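Local coordinates for putative uncharacterized protein smu.1604c (Streptococcus mutans, PDB 3L9F) that probably acts as a PadR-family transcription regulator, binding DNA through its N-terminal winged helix-turn-helix domain, at residues I87-V92 with N101-T106. Sequence-based numbering, arbitrary orientation.
Sequences ITKEVV and NIYAIT
Thr-88 and Glu-90 pair with Ala-104 and Ile-102 through four backbone hydrogen bonds, among them Thr-88 N to Ala-104 O at 2.7 Å and Ala-104 N to Thr-88 O at 3.0 Å. These hydrogen-bonded pairs alternate with the non-hydrogen-bonded Ile-87/Ile-105, Lys-89/Tyr-103 and Val-91/Asn-101; with strand directions 158° apart and a short link between the strands, this is an antiparallel hairpin, consistent with the wing of a PadR winged-helix domain. Strand 50-51 borders 100-105 on its other side.

The tight part lies where Ile-87 and Tyr-103 are buried against helix 74-83. Ile-87 CD1 comes within 4.0 Å of Tyr-103 CD1, both side chains rest on Leu-78, and Ile-87 also touches Leu-42. Toward Lys-89 and Asn-101 this face turns polar and solvent-accessible. With CG anti to the backbone N (chi1 170°), Lys-89 sets CG 3.7 Å from Tyr-103 CE1; the extended chain beyond carries CE to 3.3 Å from Asn-101 CG. A water in the ring plane hydrogen-bonds Tyr-103 OH at 2.7 Å and weakly accepts from Lys-89 NZ.

On the opposite face, Thr-88 and Glu-90 are exposed, and Glu-90 OE1 lies 3.8 Å from Ile-102 CB. A water lies within hydrogen-bonding reach of Thr-88 OG1 and Ile-102 O, and weakly of Thr-88 O, probably not serving all at once. Beyond the strand, Thr-106 OG1 bonds Gly-85 O and Gly-109 N, capping helix 107-118.

The chemistry thus implies main-chain pairing anchored apolarly at the Ile-87/Tyr-103 end, with water meeting that face's polar end and the Thr-88 face.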
ATOM      1  N   ILE A  87       6.476  -4.309 -25.212  1.00 16.34           N
ATOM      2  CA  ILE A  87       6.158  -5.739 -25.289  1.00 14.87           C
ATOM      3  C   ILE A  87       5.412  -6.029 -26.593  1.00 17.71           C
ATOM      4  O   ILE A  87       4.864  -5.113 -27.212  1.00 20.30           O
ATOM      5  CB  ILE A  87       5.278  -6.203 -24.104  1.00 14.81           C
ATOM      6  CG1 ILE A  87       3.891  -5.564 -24.179  1.00 15.27           C
ATOM      7  CG2 ILE A  87       5.937  -5.858 -22.774  1.00 18.00           C
ATOM      8  CD1 ILE A  87       2.997  -5.912 -22.999  1.00 18.46           C
ATOM      9  N   THR A  88       5.417  -7.290 -27.019  1.00 15.48           N
ATOM     10  CA  THR A  88       4.574  -7.708 -28.133  1.00 16.41           C
ATOM     11  C   THR A  88       3.450  -8.595 -27.613  1.00 16.96           C
ATOM     12  O   THR A  88       3.584  -9.241 -26.578  1.00 17.20           O
ATOM     13  CB  THR A  88       5.358  -8.472 -29.223  1.00 17.99           C
ATOM     14  OG1 THR A  88       5.905  -9.684 -28.676  1.00 16.91           O
ATOM     15  CG2 THR A  88       6.474  -7.615 -29.784  1.00 19.14           C
ATOM     16  N   LYS A  89       2.341  -8.608 -28.336  1.00 12.73           N
ATOM     17  CA  LYS A  89       1.216  -9.467 -27.997  1.00 12.37           C
ATOM     18  C   LYS A  89       0.886 -10.377 -29.165  1.00 16.58           C
ATOM     19  O   LYS A  89       0.757  -9.925 -30.302  1.00 15.96           O
ATOM     20  CB  LYS A  89      -0.012  -8.632 -27.647  1.00 12.77           C
ATOM     21  CG  LYS A  89      -1.301  -9.442 -27.516  1.00 16.60           C
ATOM     22  CD  LYS A  89      -2.476  -8.511 -27.251  1.00 24.21           C
ATOM     23  CE  LYS A  89      -3.757  -9.285 -26.978  1.00 23.00           C
ATOM     24  NZ  LYS A  89      -4.909  -8.379 -26.670  1.00 28.38           N
ATOM     25  N   GLU A  90       0.763 -11.663 -28.865  1.00 11.86           N
ATOM     26  CA  GLU A  90       0.434 -12.672 -29.842  1.00 15.49           C
ATOM     27  C   GLU A  90      -0.899 -13.265 -29.429  1.00 13.78           C
ATOM     28  O   GLU A  90      -1.088 -13.595 -28.268  1.00 16.00           O
ATOM     29  CB  GLU A  90       1.512 -13.759 -29.816  1.00 17.56           C
ATOM     30  CG  GLU A  90       1.134 -15.031 -30.516  1.00 25.12           C
ATOM     31  CD  GLU A  90       2.189 -16.117 -30.393  1.00 24.10           C
ATOM     32  OE1 GLU A  90       3.079 -16.038 -29.513  1.00 20.93           O
ATOM     33  OE2 GLU A  90       2.104 -17.078 -31.176  1.00 29.86           O
ATOM     34  N   VAL A  91      -1.824 -13.408 -30.369  1.00 13.38           N
ATOM     35  CA  VAL A  91      -3.104 -14.037 -30.044  1.00 10.78           C
ATOM     36  C   VAL A  91      -3.105 -15.465 -30.585  1.00 19.02           C
ATOM     37  O   VAL A  91      -3.016 -15.675 -31.795  1.00 18.44           O
ATOM     38  CB  VAL A  91      -4.281 -13.264 -30.646  1.00 13.88           C
ATOM     39  CG1 VAL A  91      -5.579 -14.029 -30.431  1.00 15.25           C
ATOM     40  CG2 VAL A  91      -4.374 -11.881 -30.038  1.00 15.83           C
ATOM     41  N   VAL A  92      -3.186 -16.442 -29.688  1.00 14.09           N
ATOM     42  CA  VAL A  92      -3.126 -17.843 -30.087  1.00 16.53           C
ATOM     43  C   VAL A  92      -4.539 -18.396 -30.159  1.00 16.21           C
ATOM     44  O   VAL A  92      -5.279 -18.375 -29.171  1.00 13.51           O
ATOM     45  CB  VAL A  92      -2.270 -18.690 -29.107  1.00 12.02           C
ATOM     46  CG1 VAL A  92      -2.296 -20.163 -29.501  1.00 13.13           C
ATOM     47  CG2 VAL A  92      -0.829 -18.180 -29.071  1.00 14.06           C
ATOM     48  N   ASN A 101      -3.731 -14.892 -25.031  1.00 12.66           N
ATOM     49  CA  ASN A 101      -2.757 -13.868 -25.406  1.00 15.09           C
ATOM     50  C   ASN A 101      -1.387 -14.144 -24.817  1.00 11.16           C
ATOM     51  O   ASN A 101      -1.253 -14.328 -23.615  1.00 12.62           O
ATOM     52  CB  ASN A 101      -3.244 -12.492 -24.981  1.00 15.15           C
ATOM     53  CG  ASN A 101      -4.588 -12.159 -25.580  1.00 23.38           C
ATOM     54  OD1 ASN A 101      -4.880 -12.545 -26.711  1.00 21.30           O
ATOM     55  ND2 ASN A 101      -5.420 -11.456 -24.821  1.00 26.07           N
ATOM     56  N   ILE A 102      -0.374 -14.200 -25.669  1.00 10.07           N
ATOM     57  CA  ILE A 102       0.984 -14.417 -25.201  1.00 10.02           C
ATOM     58  C   ILE A 102       1.782 -13.120 -25.338  1.00 13.42           C
ATOM     59  O   ILE A 102       1.830 -12.529 -26.416  1.00 13.62           O
ATOM     60  CB  ILE A 102       1.685 -15.536 -26.010  1.00 11.21           C
ATOM     61  CG1 ILE A 102       0.845 -16.812 -26.025  1.00 15.64           C
ATOM     62  CG2 ILE A 102       3.099 -15.786 -25.479  1.00 14.18           C
ATOM     63  CD1 ILE A 102       0.460 -17.315 -24.672  1.00 17.81           C
ATOM     64  N   TYR A 103       2.411 -12.684 -24.248  1.00 11.59           N
ATOM     65  CA  TYR A 103       3.175 -11.431 -24.246  1.00 10.83           C
ATOM     66  C   TYR A 103       4.669 -11.674 -24.141  1.00 13.55           C
ATOM     67  O   TYR A 103       5.107 -12.561 -23.403  1.00 12.68           O
ATOM     68  CB  TYR A 103       2.716 -10.542 -23.085  1.00 11.01           C
ATOM     69  CG  TYR A 103       1.246 -10.228 -23.145  1.00 11.89           C
ATOM     70  CD1 TYR A 103       0.787  -9.124 -23.850  1.00 14.50           C
ATOM     71  CD2 TYR A 103       0.312 -11.040 -22.515  1.00 12.64           C
ATOM     72  CE1 TYR A 103      -0.556  -8.826 -23.923  1.00 13.84           C
ATOM     73  CE2 TYR A 103      -1.042 -10.748 -22.578  1.00 13.24           C
ATOM     74  CZ  TYR A 103      -1.470  -9.633 -23.287  1.00 15.86           C
ATOM     75  OH  TYR A 103      -2.814  -9.326 -23.364  1.00 11.54           O
ATOM     76  N   ALA A 104       5.448 -10.876 -24.869  1.00  9.58           N
ATOM     77  CA  ALA A 104       6.893 -11.015 -24.853  1.00 10.35           C
ATOM     78  C   ALA A 104       7.543  -9.644 -24.742  1.00 15.76           C
ATOM     79  O   ALA A 104       7.139  -8.704 -25.419  1.00 15.59           O
ATOM     80  CB  ALA A 104       7.378 -11.729 -26.114  1.00 13.08           C
ATOM     81  N   ILE A 105       8.552  -9.524 -23.895  1.00 13.47           N
ATOM     82  CA  ILE A 105       9.274  -8.261 -23.797  1.00 11.97           C
ATOM     83  C   ILE A 105      10.054  -8.006 -25.094  1.00 14.40           C
ATOM     84  O   ILE A 105      10.463  -8.952 -25.783  1.00 15.37           O
ATOM     85  CB  ILE A 105      10.228  -8.268 -22.584  1.00 17.85           C
ATOM     86  CG1 ILE A 105      10.590  -6.836 -22.165  1.00 13.46           C
ATOM     87  CG2 ILE A 105      11.475  -9.115 -22.868  1.00 13.84           C
ATOM     88  CD1 ILE A 105      11.264  -6.756 -20.801  1.00 15.08           C
ATOM     89  N   THR A 106      10.229  -6.733 -25.442  1.00 14.27           N
ATOM     90  CA  THR A 106      11.049  -6.346 -26.590  1.00 15.46           C
ATOM     91  C   THR A 106      12.372  -5.770 -26.102  1.00 22.78           C
ATOM     92  O   THR A 106      12.549  -5.535 -24.912  1.00 18.35           O
ATOM     93  CB  THR A 106      10.372  -5.250 -27.421  1.00 16.45           C
ATOM     94  OG1 THR A 106      10.310  -4.046 -26.645  1.00 20.16           O
ATOM     95  CG2 THR A 106       8.961  -5.662 -27.822  1.00 15.40           C
TER
HETATM   96  O   HOH W   1       4.261 -11.772 -28.116  1.00 14.75           O
HETATM   97  O   HOH W   2      -3.500  -6.811 -24.161  1.00 21.28           O